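Local coordinates for DNA polymerase III subunit beta (Helicobacter pylori 26695, PDB 4S3I), which encircles DNA as a ring-shaped processivity factor of replication, tethering DNA polymerases and other proteins to it, at residues A[173-178]-A[242-247]; A[180-185]-A[366-371]; A[158-163]-A[196-201]; A[250-255]-A[342-347]. One frame throughout, in Å; residues are numbered along the deposited sequence.

Contact 1 (A[173-178]-A[242-247])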
loop_
_atom_site.group_PDB
_atom_site.type_symbol
_atom_site.label_atom_id
_atom_site.label_comp_id
_atom_site.label_asym_id
_atom_site.label_seq_id
_atom_site.Cartn_x
_atom_site.Cartn_y
_atom_site.Cartn_z
ATOM N N VAL A 173 -9.194 18.270 22.777
ATOM C CA VAL A 173 -8.075 17.669 23.518
ATOM C C VAL A 173 -7.971 16.172 23.264
ATOM O O VAL A 173 -8.984 15.457 23.292
ATOM C CB VAL A 173 -8.244 17.854 25.043
ATOM C CG1 VAL A 173 -6.991 17.415 25.781
ATOM C CG2 VAL A 173 -8.578 19.302 25.392
ATOM N N GLY A 174 -6.752 15.697 23.017
ATOM C CA GLY A 174 -6.492 14.267 22.983
ATOM C C GLY A 174 -5.298 13.975 23.877
ATOM O O GLY A 174 -4.394 14.806 23.990
ATOM N N THR A 175 -5.282 12.818 24.528
ATOM C CA THR A 175 -4.080 12.411 25.259
ATOM C C THR A 175 -3.959 10.898 25.363
ATOM O O THR A 175 -4.970 10.187 25.299
ATOM C CB THR A 175 -4.031 13.027 26.671
ATOM O OG1 THR A 175 -2.944 12.458 27.412
ATOM C CG2 THR A 175 -5.320 12.761 27.415
ATOM N N ASP A 176 -2.724 10.413 25.524
ATOM C CA ASP A 176 -2.480 8.989 25.761
ATOM C C ASP A 176 -1.661 8.772 27.029
ATOM O O ASP A 176 -1.043 7.714 27.195
ATOM C CB ASP A 176 -1.757 8.342 24.568
ATOM C CG ASP A 176 -0.401 8.977 24.284
ATOM O OD1 ASP A 176 0.098 9.743 25.141
ATOM O OD2 ASP A 176 0.176 8.706 23.200
ATOM N N THR A 177 -1.638 9.796 27.887
ATOM C CA THR A 177 -0.889 9.815 29.161
ATOM C C THR A 177 0.622 10.078 29.087
ATOM O O THR A 177 1.228 10.403 30.108
ATOM C CB THR A 177 -1.134 8.558 30.047
ATOM O OG1 THR A 177 -0.545 7.401 29.428
ATOM C CG2 THR A 177 -2.622 8.343 30.268
ATOM N N LYS A 178 1.225 9.928 27.908
ATOM C CA LYS A 178 2.630 10.293 27.720
ATOM C C LYS A 178 2.699 11.697 27.140
ATOM O O LYS A 178 3.688 12.423 27.303
ATOM C CB LYS A 178 3.329 9.337 26.751
ATOM C CG LYS A 178 3.455 7.895 27.220
ATOM C CD LYS A 178 4.194 7.800 28.548
ATOM C CE LYS A 178 4.759 6.401 28.793
ATOM N NZ LYS A 178 6.175 6.281 28.336
ATOM N N GLY A 242 -18.636 9.235 30.643
ATOM C CA GLY A 242 -17.692 9.422 31.729
ATOM C C GLY A 242 -17.093 10.811 31.755
ATOM O O GLY A 242 -17.568 11.725 31.075
ATOM N N ASN A 243 -16.036 10.965 32.542
ATOM C CA ASN A 243 -15.390 12.252 32.705
ATOM C C ASN A 243 -13.956 12.247 32.193
ATOM O O ASN A 243 -13.112 11.471 32.652
ATOM C CB ASN A 243 -15.440 12.668 34.171
ATOM C CG ASN A 243 -16.821 12.519 34.758
ATOM O OD1 ASN A 243 -17.047 11.686 35.638
ATOM N ND2 ASN A 243 -17.764 13.310 34.256
ATOM N N TYR A 244 -13.704 13.099 31.211
ATOM C CA TYR A 244 -12.368 13.296 30.692
ATOM C C TYR A 244 -11.583 14.056 31.762
ATOM O O TYR A 244 -12.110 14.984 32.379
ATOM C CB TYR A 244 -12.454 14.106 29.404
ATOM C CG TYR A 244 -11.288 13.905 28.484
ATOM C CD1 TYR A 244 -10.189 14.744 28.540
ATOM C CD2 TYR A 244 -11.286 12.873 27.557
ATOM C CE1 TYR A 244 -9.119 14.567 27.701
ATOM C CE2 TYR A 244 -10.221 12.682 26.711
ATOM C CZ TYR A 244 -9.139 13.534 26.791
ATOM O OH TYR A 244 -8.076 13.357 25.955
ATOM N N PRO A 245 -10.330 13.650 32.011
ATOM C CA PRO A 245 -9.519 14.341 33.027
ATOM C C PRO A 245 -9.350 15.817 32.676
ATOM O O PRO A 245 -9.247 16.134 31.487
ATOM C CB PRO A 245 -8.162 13.633 32.930
ATOM C CG PRO A 245 -8.132 13.032 31.529
ATOM C CD PRO A 245 -9.560 12.631 31.274
ATOM N N ASP A 246 -9.332 16.712 33.659
ATOM C CA ASP A 246 -9.079 18.109 33.323
ATOM C C ASP A 246 -7.616 18.310 32.929
ATOM O O ASP A 246 -6.705 18.196 33.751
ATOM C CB ASP A 246 -9.492 19.075 34.435
ATOM C CG ASP A 246 -9.643 20.509 33.927
ATOM O OD1 ASP A 246 -9.535 20.726 32.695
ATOM O OD2 ASP A 246 -9.881 21.415 34.757
ATOM N N TYR A 247 -7.406 18.599 31.652
ATOM C CA TYR A 247 -6.066 18.772 31.127
ATOM C C TYR A 247 -5.418 20.054 31.646
ATOM O O TYR A 247 -4.195 20.171 31.666
ATOM C CB TYR A 247 -6.094 18.764 29.597
ATOM C CG TYR A 247 -6.508 20.071 28.952
ATOM C CD1 TYR A 247 -7.849 20.363 28.719
ATOM C CD2 TYR A 247 -5.554 21.000 28.553
ATOM C CE1 TYR A 247 -8.226 21.551 28.122
ATOM C CE2 TYR A 247 -5.921 22.187 27.957
ATOM C CZ TYR A 247 -7.258 22.457 27.740
ATOM O OH TYR A 247 -7.622 23.644 27.146
HETATM O O HOH W 1 -7.861 11.170 24.496
#
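Val-173 sets its two methyl groups against two different tyrosines. CG1, anti to the backbone N (chi1 -172°), meets the Tyr-244 ring, 4.0 Å from its CE1. CG2 instead sits over a face of the Tyr-247 ring, a CH-pi contact 3.9 Å from the centroid, and leans toward the rim so that Tyr-247 CE1 lies 3.6 Å from it. The phenol oxygen of Tyr-244 reaches past the valine to Thr-175, with Thr-175 CG2 3.2 Å from Tyr-244 OH. Water 1 joins the same two residues: it accepts from Thr-175 N at 3.1 Å and makes a 2.6 Å bond to Tyr-244 OH in the plane of the ring, bridging the strand backbone to the phenol.

What positions Thr-175 is the turn that follows. Its OG1 accepts from Thr-177 N at 3.0 Å, an ST turn, and is also bonded to Arg-179 O, which leaves CG2 as the branch presented to Tyr-244. Asp-176 overlays an Asx turn through OD1 to Lys-178 N and pairs by OD2 with Arg-179. Beyond this shell, Leu-160 of strand 158-164 touches Tyr-244, while Leu-180 and Tyr-182 of strand 179-185 pack on Tyr-247. The loop from strand 233-238 to strand 257-262 thus runs over the sheet face opposite helix 135-143.

Contact 2 (A[180-185]-A[366-371])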
loop_
_atom_site.group_PDB
_atom_site.type_symbol
_atom_site.label_atom_id
_atom_site.label_comp_id
_atom_site.label_asym_id
_atom_site.label_seq_id
_atom_site.Cartn_x
_atom_site.Cartn_y
_atom_site.Cartn_z
ATOM N N LEU A 180 -0.087 15.056 25.439
ATOM C CA LEU A 180 -1.414 15.641 25.462
ATOM C C LEU A 180 -1.385 16.757 24.448
ATOM O O LEU A 180 -0.487 17.607 24.480
ATOM C CB LEU A 180 -1.713 16.175 26.863
ATOM C CG LEU A 180 -3.033 16.903 27.096
ATOM C CD1 LEU A 180 -3.635 16.467 28.419
ATOM C CD2 LEU A 180 -2.799 18.399 27.089
ATOM N N SER A 181 -2.333 16.727 23.516
ATOM C CA SER A 181 -2.422 17.771 22.504
ATOM C C SER A 181 -3.762 18.442 22.658
ATOM O O SER A 181 -4.785 17.779 22.903
ATOM C CB SER A 181 -2.275 17.208 21.094
ATOM O OG SER A 181 -0.952 16.779 20.869
ATOM N N TYR A 182 -3.760 19.763 22.525
ATOM C CA TYR A 182 -4.977 20.529 22.740
ATOM C C TYR A 182 -5.037 21.740 21.838
ATOM O O TYR A 182 -4.019 22.177 21.287
ATOM C CB TYR A 182 -5.087 20.972 24.199
ATOM C CG TYR A 182 -4.007 21.950 24.620
ATOM C CD1 TYR A 182 -2.804 21.495 25.145
ATOM C CD2 TYR A 182 -4.195 23.327 24.502
ATOM C CE1 TYR A 182 -1.812 22.375 25.537
ATOM C CE2 TYR A 182 -3.208 24.215 24.888
ATOM C CZ TYR A 182 -2.018 23.729 25.403
ATOM O OH TYR A 182 -1.027 24.598 25.796
ATOM N N THR A 183 -6.237 22.284 21.695
ATOM C CA THR A 183 -6.391 23.560 21.031
ATOM C C THR A 183 -7.615 24.221 21.599
ATOM O O THR A 183 -8.539 23.553 22.095
ATOM C CB THR A 183 -6.510 23.427 19.508
ATOM O OG1 THR A 183 -6.477 24.729 18.907
ATOM C CG2 THR A 183 -7.811 22.723 19.117
ATOM N N GLN A 184 -7.612 25.540 21.558
ATOM C CA GLN A 184 -8.764 26.288 22.004
ATOM C C GLN A 184 -9.272 27.082 20.807
ATOM O O GLN A 184 -8.537 27.889 20.227
ATOM C CB GLN A 184 -8.396 27.185 23.191
ATOM C CG GLN A 184 -9.594 27.612 24.034
ATOM C CD GLN A 184 -9.216 27.924 25.477
ATOM O OE1 GLN A 184 -9.086 27.021 26.307
ATOM N NE2 GLN A 184 -9.039 29.207 25.779
ATOM N N LEU A 185 -10.517 26.822 20.413
ATOM C CA LEU A 185 -11.115 27.514 19.277
ATOM C C LEU A 185 -12.040 28.612 19.790
ATOM O O LEU A 185 -13.086 28.335 20.386
ATOM C CB LEU A 185 -11.894 26.535 18.402
ATOM C CG LEU A 185 -11.077 25.311 17.974
ATOM C CD1 LEU A 185 -11.987 24.215 17.439
ATOM C CD2 LEU A 185 -10.073 25.716 16.930
ATOM N N LYS A 366 -4.726 25.871 16.016
ATOM C CA LYS A 366 -3.325 25.796 16.440
ATOM C C LYS A 366 -3.185 24.854 17.620
ATOM O O LYS A 366 -3.674 25.125 18.715
ATOM C CB LYS A 366 -2.768 27.177 16.780
ATOM C CG LYS A 366 -2.950 28.200 15.670
ATOM C CD LYS A 366 -2.166 29.464 15.975
ATOM C CE LYS A 366 -2.439 30.545 14.943
ATOM N NZ LYS A 366 -1.752 31.808 15.363
ATOM N N ILE A 367 -2.513 23.740 17.373
ATOM C CA ILE A 367 -2.396 22.662 18.343
ATOM C C ILE A 367 -1.075 22.817 19.095
ATOM O O ILE A 367 -0.050 23.134 18.490
ATOM C CB ILE A 367 -2.426 21.272 17.636
ATOM C CG1 ILE A 367 -3.867 20.791 17.418
ATOM C CG2 ILE A 367 -1.709 20.215 18.468
ATOM C CD1 ILE A 367 -4.780 21.771 16.729
ATOM N N SER A 368 -1.112 22.604 20.407
ATOM C CA SER A 368 0.080 22.602 21.241
ATOM C C SER A 368 0.184 21.205 21.800
ATOM O O SER A 368 -0.844 20.579 22.073
ATOM C CB SER A 368 -0.074 23.610 22.396
ATOM O OG SER A 368 -0.246 24.922 21.903
ATOM N N THR A 369 1.404 20.704 21.969
ATOM C CA THR A 369 1.580 19.385 22.555
ATOM C C THR A 369 2.481 19.435 23.786
ATOM O O THR A 369 3.591 19.993 23.749
ATOM C CB THR A 369 2.157 18.376 21.544
ATOM O OG1 THR A 369 1.324 18.311 20.375
ATOM C CG2 THR A 369 2.248 16.990 22.184
ATOM N N LEU A 370 1.998 18.851 24.875
ATOM C CA LEU A 370 2.774 18.738 26.102
ATOM C C LEU A 370 3.286 17.303 26.212
ATOM O O LEU A 370 2.511 16.358 26.069
ATOM C CB LEU A 370 1.902 19.091 27.310
ATOM C CG LEU A 370 2.616 18.962 28.657
ATOM C CD1 LEU A 370 3.543 20.153 28.892
ATOM C CD2 LEU A 370 1.630 18.800 29.810
ATOM N N MET A 371 4.586 17.141 26.458
ATOM C CA MET A 371 5.225 15.820 26.449
ATOM C C MET A 371 6.086 15.581 27.679
ATOM O O MET A 371 6.739 16.501 28.164
ATOM C CB MET A 371 6.126 15.683 25.220
ATOM C CG MET A 371 5.431 15.236 23.968
ATOM S SD MET A 371 6.441 15.646 22.540
ATOM C CE MET A 371 7.949 14.753 22.920
HETATM O O HOH W 2 -6.500 27.319 17.650
#
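Leu-180 to Tyr-182 pair antiparallel with Ser-368 to Leu-370, the strand directions 155° apart, through two hydrogen-bonded pairs, Leu-180 with Leu-370 and Tyr-182 with Ser-368, that flank the non-hydrogen-bonded pair Ser-181 with Thr-369. In that middle pair the hydroxyls meet directly, Ser-181 OG to Thr-369 OG1 at 2.8 Å. On the other face the Tyr-182 ring folds over its cross-strand neighbour: Ser-368 CB lies over one ring face, 4.0 Å from the centroid, in a CH-pi contact, while Ser-368 OG is held by Gln-353. Tyr-182 CG lies between its own N and carbonyl carbon (chi1 65°), which starts the ring on that path. This pairing fuses the sheets of the central and C-terminal domains into one, and in this family partner proteins dock by a short peptide motif in the groove between these domains. Farther along, Thr-183 OG1 donates to Lys-366 O at 2.8 Å from well above the carbonyl plane and accepts from water 2, which in turn takes the N-H of Lys-366. Ile-367 CD1 packs 3.7 Å from Thr-183 CB, on the side covered by helix 135-143.

Contact 3 (A[158-163]-A[196-201])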
loop_
_atom_site.group_PDB
_atom_site.type_symbol
_atom_site.label_atom_id
_atom_site.label_comp_id
_atom_site.label_asym_id
_atom_site.label_seq_id
_atom_site.Cartn_x
_atom_site.Cartn_y
_atom_site.Cartn_z
ATOM N N GLY A 158 -10.982 8.470 23.241
ATOM C CA GLY A 158 -11.682 9.382 22.360
ATOM C C GLY A 158 -11.107 10.784 22.387
ATOM O O GLY A 158 -10.173 11.063 23.138
ATOM N N ILE A 159 -11.676 11.667 21.568
ATOM C CA ILE A 159 -11.268 13.061 21.561
ATOM C C ILE A 159 -12.284 13.899 22.329
ATOM O O ILE A 159 -13.509 13.723 22.185
ATOM C CB ILE A 159 -11.074 13.583 20.129
ATOM C CG1 ILE A 159 -10.462 14.991 20.134
ATOM C CG2 ILE A 159 -12.387 13.547 19.350
ATOM C CD1 ILE A 159 -9.775 15.326 18.832
ATOM N N LEU A 160 -11.779 14.785 23.181
ATOM C CA LEU A 160 -12.647 15.641 23.980
ATOM C C LEU A 160 -13.064 16.897 23.217
ATOM O O LEU A 160 -12.222 17.578 22.640
ATOM C CB LEU A 160 -11.966 16.050 25.283
ATOM C CG LEU A 160 -12.683 17.167 26.053
ATOM C CD1 LEU A 160 -14.078 16.726 26.519
ATOM C CD2 LEU A 160 -11.856 17.661 27.236
ATOM N N MET A 161 -14.365 17.195 23.222
ATOM C CA MET A 161 -14.857 18.494 22.765
ATOM C C MET A 161 -15.523 19.173 23.943
ATOM O O MET A 161 -16.583 18.736 24.408
ATOM C CB MET A 161 -15.849 18.343 21.608
ATOM C CG MET A 161 -15.226 17.770 20.340
ATOM S SD MET A 161 -16.470 17.413 19.091
ATOM C CE MET A 161 -16.858 19.075 18.506
ATOM N N GLN A 162 -14.894 20.233 24.436
ATOM C CA GLN A 162 -15.417 20.953 25.590
ATOM C C GLN A 162 -15.991 22.295 25.152
ATOM O O GLN A 162 -15.264 23.147 24.621
ATOM C CB GLN A 162 -14.309 21.171 26.620
ATOM C CG GLN A 162 -14.784 21.642 27.990
ATOM C CD GLN A 162 -13.669 21.576 29.030
ATOM O OE1 GLN A 162 -13.569 20.611 29.792
ATOM N NE2 GLN A 162 -12.818 22.598 29.051
ATOM N N PHE A 163 -17.294 22.471 25.358
ATOM C CA PHE A 163 -17.986 23.688 24.940
ATOM C C PHE A 163 -18.143 24.646 26.105
ATOM O O PHE A 163 -18.701 24.280 27.144
ATOM C CB PHE A 163 -19.380 23.354 24.398
ATOM C CG PHE A 163 -19.367 22.547 23.129
ATOM C CD1 PHE A 163 -19.354 23.178 21.891
ATOM C CD2 PHE A 163 -19.384 21.162 23.171
ATOM C CE1 PHE A 163 -19.351 22.441 20.711
ATOM C CE2 PHE A 163 -19.368 20.411 21.990
ATOM C CZ PHE A 163 -19.359 21.055 20.761
ATOM N N ASP A 196 -21.713 24.804 30.376
ATOM C CA ASP A 196 -20.602 23.958 29.963
ATOM C C ASP A 196 -21.080 22.541 29.675
ATOM O O ASP A 196 -21.918 21.988 30.405
ATOM C CB ASP A 196 -19.481 23.969 31.006
ATOM C CG ASP A 196 -18.539 25.152 30.834
ATOM O OD1 ASP A 196 -17.463 24.974 30.216
ATOM O OD2 ASP A 196 -18.878 26.259 31.309
ATOM N N ILE A 197 -20.571 21.973 28.584
ATOM C CA ILE A 197 -20.931 20.613 28.195
ATOM C C ILE A 197 -19.770 19.961 27.464
ATOM O O ILE A 197 -19.109 20.595 26.626
ATOM C CB ILE A 197 -22.234 20.562 27.341
ATOM C CG1 ILE A 197 -22.562 19.118 26.940
ATOM C CG2 ILE A 197 -22.111 21.442 26.112
ATOM C CD1 ILE A 197 -23.890 18.955 26.196
ATOM N N SER A 198 -19.503 18.703 27.798
ATOM C CA SER A 198 -18.370 18.000 27.210
ATOM C C SER A 198 -18.826 16.769 26.453
ATOM O O SER A 198 -19.602 15.962 26.970
ATOM C CB SER A 198 -17.362 17.612 28.290
ATOM O OG SER A 198 -16.651 18.745 28.733
ATOM N N CYS A 199 -18.346 16.635 25.224
ATOM C CA CYS A 199 -18.646 15.469 24.403
ATOM C C CYS A 199 -17.350 14.730 24.119
ATOM O O CYS A 199 -16.376 15.337 23.661
ATOM C CB CYS A 199 -19.285 15.896 23.078
ATOM S SG CYS A 199 -20.829 16.837 23.234
ATOM N N ILE A 200 -17.322 13.425 24.382
ATOM C CA ILE A 200 -16.149 12.634 24.028
ATOM C C ILE A 200 -16.472 11.719 22.849
ATOM O O ILE A 200 -17.258 10.768 22.995
ATOM C CB ILE A 200 -15.634 11.767 25.202
ATOM C CG1 ILE A 200 -15.345 12.617 26.436
ATOM C CG2 ILE A 200 -14.363 11.041 24.797
ATOM C CD1 ILE A 200 -15.127 11.788 27.719
ATOM N N LEU A 201 -15.868 12.007 21.697
ATOM C CA LEU A 201 -16.077 11.223 20.482
ATOM C C LEU A 201 -15.057 10.090 20.391
ATOM O O LEU A 201 -13.858 10.344 20.478
ATOM C CB LEU A 201 -15.888 12.075 19.232
ATOM C CG LEU A 201 -16.687 13.314 18.858
ATOM C CD1 LEU A 201 -16.964 13.271 17.374
ATOM C CD2 LEU A 201 -17.968 13.415 19.612
HETATM O O HOH W 3 -14.969 17.813 30.444
#
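Ile-159, Met-161 and Phe-163 form hydrogen-bonded pairs with Leu-201, Cys-199 and Ile-197, two backbone bonds to each pair. The bonds in the middle are short and straight: Cys-199 N to Met-161 O spans 2.9 Å at 172°. Toward the end at Phe-163 the grip slackens, since Ile-197 N to Phe-163 O is a weak bond of 3.3 Å.

Apolar packing occupies the face that these six residues share. Phe-163 and Ile-197 lie side by side, pointing the same way, with Phe-163 CB 3.7 Å from Ile-197 CG2; the edge of the ring also meets Ile-197 O in its plane. Ile-159 CG2 rests 3.8 Å from Leu-201 CB. Met-161, with SD anti to CA (chi2 173°), brings SD to 4.1 Å from Leu-201 CG. On the other face, a carbon-to-carbon touch joins Leu-160 CD1 to Ser-198 CB.

Sulfur meets aromatic ring once: Cys-199 SG is 4.1 Å from Phe-163 CE2, an oblique approach.

Polar side-chain contacts belong to that other face, where water 3 bridges Ser-198 OG, at 2.6 Å, and Gln-162 OE1.

The chemistry is therefore two-sided. Hydrocarbon and sulfur look toward helix 135-143 and strand 127-131, forming part of the interior of the central domain, whereas the opposite face mixes Leu-160 and Ile-200 with a hydrated pair, consistent with a sheet that is partly open to solvent there.

Contact 4 (A[250-255]-A[342-347])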
loop_
_atom_site.group_PDB
_atom_site.type_symbol
_atom_site.label_atom_id
_atom_site.label_comp_id
_atom_site.label_asym_id
_atom_site.label_seq_id
_atom_site.Cartn_x
_atom_site.Cartn_y
_atom_site.Cartn_z
ATOM N N ILE A 250 -2.856 19.889 34.538
ATOM C CA ILE A 250 -1.577 19.236 34.261
ATOM C C ILE A 250 -0.608 20.155 33.518
ATOM O O ILE A 250 0.605 19.946 33.553
ATOM C CB ILE A 250 -1.772 17.951 33.433
ATOM C CG1 ILE A 250 -3.228 17.480 33.516
ATOM C CG2 ILE A 250 -0.799 16.870 33.886
ATOM C CD1 ILE A 250 -3.461 16.044 33.061
ATOM N N LEU A 251 -1.151 21.158 32.832
ATOM C CA LEU A 251 -0.324 22.149 32.150
ATOM C C LEU A 251 0.470 22.949 33.174
ATOM O O LEU A 251 -0.088 23.429 34.168
ATOM C CB LEU A 251 -1.170 23.110 31.313
ATOM C CG LEU A 251 -1.896 22.594 30.077
ATOM C CD1 LEU A 251 -2.340 23.759 29.191
ATOM C CD2 LEU A 251 -1.019 21.633 29.294
ATOM N N PRO A 252 1.784 23.086 32.945
ATOM C CA PRO A 252 2.606 23.947 33.803
ATOM C C PRO A 252 2.128 25.388 33.677
ATOM O O PRO A 252 1.647 25.779 32.607
ATOM C CB PRO A 252 4.009 23.810 33.197
ATOM C CG PRO A 252 3.993 22.482 32.489
ATOM C CD PRO A 252 2.589 22.351 31.950
ATOM N N LYS A 253 2.254 26.169 34.744
ATOM C CA LYS A 253 1.747 27.536 34.725
ATOM C C LYS A 253 2.671 28.431 33.922
ATOM O O LYS A 253 2.222 29.247 33.112
ATOM C CB LYS A 253 1.619 28.071 36.147
ATOM C CG LYS A 253 1.040 27.066 37.119
ATOM C CD LYS A 253 0.932 27.647 38.518
ATOM C CE LYS A 253 0.269 26.660 39.452
ATOM N NZ LYS A 253 0.091 27.242 40.803
ATOM N N GLU A 254 3.971 28.272 34.160
ATOM C CA GLU A 254 4.984 29.047 33.457
ATOM C C GLU A 254 6.079 28.127 32.946
ATOM O O GLU A 254 6.204 26.980 33.391
ATOM C CB GLU A 254 5.611 30.096 34.380
ATOM C CG GLU A 254 4.675 31.206 34.822
ATOM C CD GLU A 254 5.434 32.392 35.390
ATOM O OE1 GLU A 254 6.087 32.232 36.445
ATOM O OE2 GLU A 254 5.387 33.476 34.767
ATOM N N TYR A 255 6.883 28.642 32.026
ATOM C CA TYR A 255 8.078 27.929 31.594
ATOM C C TYR A 255 9.310 28.793 31.802
ATOM O O TYR A 255 9.307 29.978 31.463
ATOM C CB TYR A 255 7.949 27.507 30.132
ATOM C CG TYR A 255 6.843 26.507 29.913
ATOM C CD1 TYR A 255 7.081 25.145 30.056
ATOM C CD2 TYR A 255 5.563 26.923 29.578
ATOM C CE1 TYR A 255 6.072 24.216 29.863
ATOM C CE2 TYR A 255 4.543 26.002 29.382
ATOM C CZ TYR A 255 4.810 24.652 29.525
ATOM O OH TYR A 255 3.799 23.744 29.329
ATOM N N ARG A 342 8.947 25.059 24.869
ATOM C CA ARG A 342 8.941 25.634 26.216
ATOM C C ARG A 342 9.283 24.579 27.256
ATOM O O ARG A 342 8.655 23.516 27.315
ATOM C CB ARG A 342 7.577 26.262 26.553
ATOM C CG ARG A 342 7.064 27.259 25.543
ATOM C CD ARG A 342 5.892 28.068 26.109
ATOM N NE ARG A 342 5.192 28.800 25.054
ATOM C CZ ARG A 342 5.586 29.977 24.569
ATOM N NH1 ARG A 342 6.674 30.571 25.051
ATOM N NH2 ARG A 342 4.892 30.565 23.600
ATOM N N CYS A 343 10.265 24.881 28.100
ATOM C CA CYS A 343 10.786 23.897 29.048
ATOM C C CYS A 343 10.953 24.470 30.448
ATOM O O CYS A 343 11.131 25.679 30.629
ATOM C CB CYS A 343 12.173 23.419 28.610
ATOM S SG CYS A 343 12.299 22.635 26.985
ATOM N N ASN A 344 10.918 23.578 31.430
ATOM C CA ASN A 344 11.403 23.881 32.765
ATOM C C ASN A 344 12.602 22.976 33.007
ATOM O O ASN A 344 13.550 22.993 32.229
ATOM C CB ASN A 344 10.297 23.669 33.803
ATOM C CG ASN A 344 9.185 24.679 33.664
ATOM O OD1 ASN A 344 9.437 25.886 33.628
ATOM N ND2 ASN A 344 7.951 24.198 33.542
ATOM N N GLU A 345 12.555 22.163 34.054
ATOM C CA GLU A 345 13.621 21.192 34.299
ATOM C C GLU A 345 13.607 20.070 33.243
ATOM O O GLU A 345 12.553 19.760 32.671
ATOM C CB GLU A 345 13.496 20.614 35.714
ATOM C CG GLU A 345 14.787 20.650 36.526
ATOM C CD GLU A 345 15.458 22.016 36.516
ATOM O OE1 GLU A 345 16.656 22.083 36.160
ATOM O OE2 GLU A 345 14.790 23.015 36.867
ATOM N N PRO A 346 14.783 19.471 32.967
ATOM C CA PRO A 346 14.885 18.415 31.954
ATOM C C PRO A 346 14.051 17.199 32.299
ATOM O O PRO A 346 13.778 16.400 31.405
ATOM C CB PRO A 346 16.366 18.017 32.011
ATOM C CG PRO A 346 17.063 19.228 32.482
ATOM C CD PRO A 346 16.111 19.882 33.458
ATOM N N SER A 347 13.694 17.046 33.572
ATOM C CA SER A 347 12.874 15.925 34.019
ATOM C C SER A 347 11.389 16.298 33.994
ATOM O O SER A 347 10.525 15.465 34.275
ATOM C CB SER A 347 13.278 15.512 35.433
ATOM O OG SER A 347 13.228 16.630 36.304
#
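Tyr-255, Arg-342 and Asn-344 all carry CG anti to their own carbonyl carbons; this starts the tyrosine ring and the arginine chain toward each other (chi1 -65° and -53°). The site lies at the edge of the C-terminal domain's share of the sheet, where the loop 250-255 leads into the outermost strand, 257-262, beside strand 338-343.

Arg-342 contributes aliphatic carbon here, not charge. Its CB stands over one face of the tyrosine ring, 3.7 Å from the centroid in a CH-pi contact and displaced to the rim, with Tyr-255 CG only 3.4 Å away. The chain then runs on extended across the ring at about a right angle, placing CD 3.7 Å from Tyr-255 CD2, and carries the guanidinium off to Gln-353 and Ser-258. Leu-351 and Leu-370 also touch the Tyr-255 side chain.

Asn-344 acts through both ends of its amide. ND2 donates to Glu-254 O at 3.3 Å, the acceptor lying in the amide plane and the donor in the carbonyl plane, and OD1 accepts from Ile-256 N. The amide thus offers a donor and an acceptor to the loop backbone on either side of Tyr-255, much as the N-H and C=O of one strand residue could. Just beyond the backbone bonding of Cys-343 with Ser-257, then, side-chain bonds take over. The two bonds hold the amide, which lies nearly parallel to the phenol ring, 8° between planes, and Asn-344 OD1 comes to 3.2 Å from Tyr-255 CA.

In the fold
Following the chain from the N terminus, strands 158-164, 169-175 and 179-185 open contacts 3, 1 and 2 in turn. Contact 3 closes first, when 196-201 returns beside 158-163; contact 1 closes next at 242-247, and contact 2 last, at 366-371. All three therefore cross one another. Contact 4 opens at 250-255 and closes at 342-347, wholly within the span of contact 2 and after contacts 1 and 3 are complete. All four reach the same antiparallel sheet: contact 3 at its central-domain edge, contact 2 at the seam between domains, contact 4 near the C-terminal-domain edge. Contacts 1 and 4 flank that seam, and the packing of Leu-370 on Tyr-255 joins contact 2 to contact 4.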